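Local atomic coordinates of BolA-like protein (Babesia bovis, PDB entry 3O2E), a protein that is of uncertain function but, as a member of the BolA/IbaG family, may take part in binding a [2Fe-2S] cluster. Residues K25-E29 and F40-T44. Sequence-based numbering, arbitrary orientation.
Sequences KSIVE and FLKVT
Val43 is the apolar centre where the first turn of helix 25-36 meets strand 40-45, an outer strand of the mixed sheet in this BolA-like fold. Val43 CG1, anti to the backbone N (chi1 176°), packs against Lys25 CG; Val43 CG1 also lies 4.1 Å from Val28 CG1. The other branch, Val43 CG2, lies 3.7 Å from Glu29 CG. Farther back along the strand, the Leu41 CD2 methyl reaches the helix backbone, 4.0 Å from Glu29 O, while the Leu41 side chain also touches Leu32 and Arg33 further along the helix. Segments 25-29 and 40-44 run roughly antiparallel, with 149° between their N-to-C directions; Lys25 and Val28 meet Val43, and Glu29 meets both Val43 and Leu41.

Polar groups close one side of this apolar patch. The Lys25 chain, straight as far as CD, runs alongside Val43, pointing the other way, and then bends at its last two torsions, bringing NZ to Val43 O, a modelled hydrogen bond of improbably short length. Lys25 NZ also forms a salt bridge with Glu29 OE2 at 3.4 Å, its hydrogen bond weak, and Glu29 OE1 has a long, weak ion pair with Arg33. Beneath the patch, Val28 also rests on Phe54 of the central strand. The edge-strand amide is bridged to the helix by one water, which accepts from Val43 N at 2.7 Å and donates to Glu29 OE2 at 2.5 Å.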
# COMPACT_ATOMS: atom_id res chain seq x y z
N LYS A 25 2.12 8.26 -7.07
CA LYS A 25 0.96 7.78 -6.40
C LYS A 25 0.18 6.86 -7.34
O LYS A 25 -0.30 5.81 -6.90
CB LYS A 25 0.14 8.99 -5.93
CG LYS A 25 -1.17 8.68 -5.32
CD LYS A 25 -1.84 9.98 -4.93
CE LYS A 25 -3.32 9.93 -5.03
NZ LYS A 25 -3.88 9.46 -3.74
N SER A 26 0.07 7.22 -8.62
CA SER A 26 -0.64 6.40 -9.61
C SER A 26 -0.02 5.01 -9.79
O SER A 26 -0.73 4.01 -9.88
CB SER A 26 -0.68 7.10 -10.96
OG SER A 26 -1.30 8.38 -10.86
N ILE A 27 1.31 4.93 -9.88
CA ILE A 27 1.99 3.62 -10.00
C ILE A 27 1.80 2.77 -8.78
O ILE A 27 1.58 1.57 -8.87
CB ILE A 27 3.53 3.74 -10.26
CG1 ILE A 27 3.74 4.11 -11.72
CG2 ILE A 27 4.23 2.38 -10.01
CD1 ILE A 27 5.16 4.42 -12.14
N VAL A 28 1.88 3.40 -7.60
CA VAL A 28 1.68 2.70 -6.32
C VAL A 28 0.26 2.15 -6.27
O VAL A 28 0.05 1.01 -5.90
CB VAL A 28 1.93 3.66 -5.10
CG1 VAL A 28 1.48 3.04 -3.73
CG2 VAL A 28 3.40 4.09 -5.05
N GLU A 29 -0.71 2.99 -6.63
CA GLU A 29 -2.08 2.60 -6.66
C GLU A 29 -2.30 1.43 -7.62
O GLU A 29 -3.02 0.51 -7.29
CB GLU A 29 -2.95 3.77 -7.06
CG GLU A 29 -3.17 4.78 -5.95
CD GLU A 29 -3.90 6.03 -6.41
OE1 GLU A 29 -3.85 6.36 -7.63
OE2 GLU A 29 -4.50 6.70 -5.55
N PHE A 40 -11.08 -1.30 -0.70
CA PHE A 40 -10.85 0.10 -0.46
C PHE A 40 -9.35 0.42 -0.41
O PHE A 40 -8.58 -0.29 0.21
CB PHE A 40 -11.58 0.51 0.83
CG PHE A 40 -11.48 1.96 1.13
CD1 PHE A 40 -12.35 2.87 0.52
CD2 PHE A 40 -10.46 2.42 1.96
CE1 PHE A 40 -12.23 4.24 0.78
CE2 PHE A 40 -10.32 3.74 2.24
CZ PHE A 40 -11.21 4.68 1.64
N LEU A 41 -8.93 1.49 -1.08
CA LEU A 41 -7.54 1.91 -1.06
C LEU A 41 -7.45 3.43 -1.01
O LEU A 41 -8.12 4.10 -1.80
CB LEU A 41 -6.83 1.41 -2.32
CG LEU A 41 -5.36 1.80 -2.51
CD1 LEU A 41 -4.52 1.15 -1.33
CD2 LEU A 41 -4.85 1.44 -3.90
N LYS A 42 -6.69 3.96 -0.06
CA LYS A 42 -6.44 5.40 0.01
C LYS A 42 -4.93 5.56 0.09
O LYS A 42 -4.31 5.18 1.09
CB LYS A 42 -7.14 6.06 1.24
N VAL A 43 -4.31 6.03 -0.98
CA VAL A 43 -2.89 6.32 -0.97
C VAL A 43 -2.68 7.83 -0.83
O VAL A 43 -3.23 8.59 -1.61
CB VAL A 43 -2.19 5.80 -2.25
CG1 VAL A 43 -0.68 6.20 -2.26
CG2 VAL A 43 -2.35 4.32 -2.34
N THR A 44 -1.90 8.22 0.18
CA THR A 44 -1.45 9.60 0.44
C THR A 44 -0.07 9.77 -0.14
O THR A 44 0.84 8.98 0.16
CB THR A 44 -1.39 9.91 1.95
OG1 THR A 44 -2.67 9.73 2.53
CG2 THR A 44 -0.97 11.36 2.27
O HOH W 1 -5.56 6.30 -3.35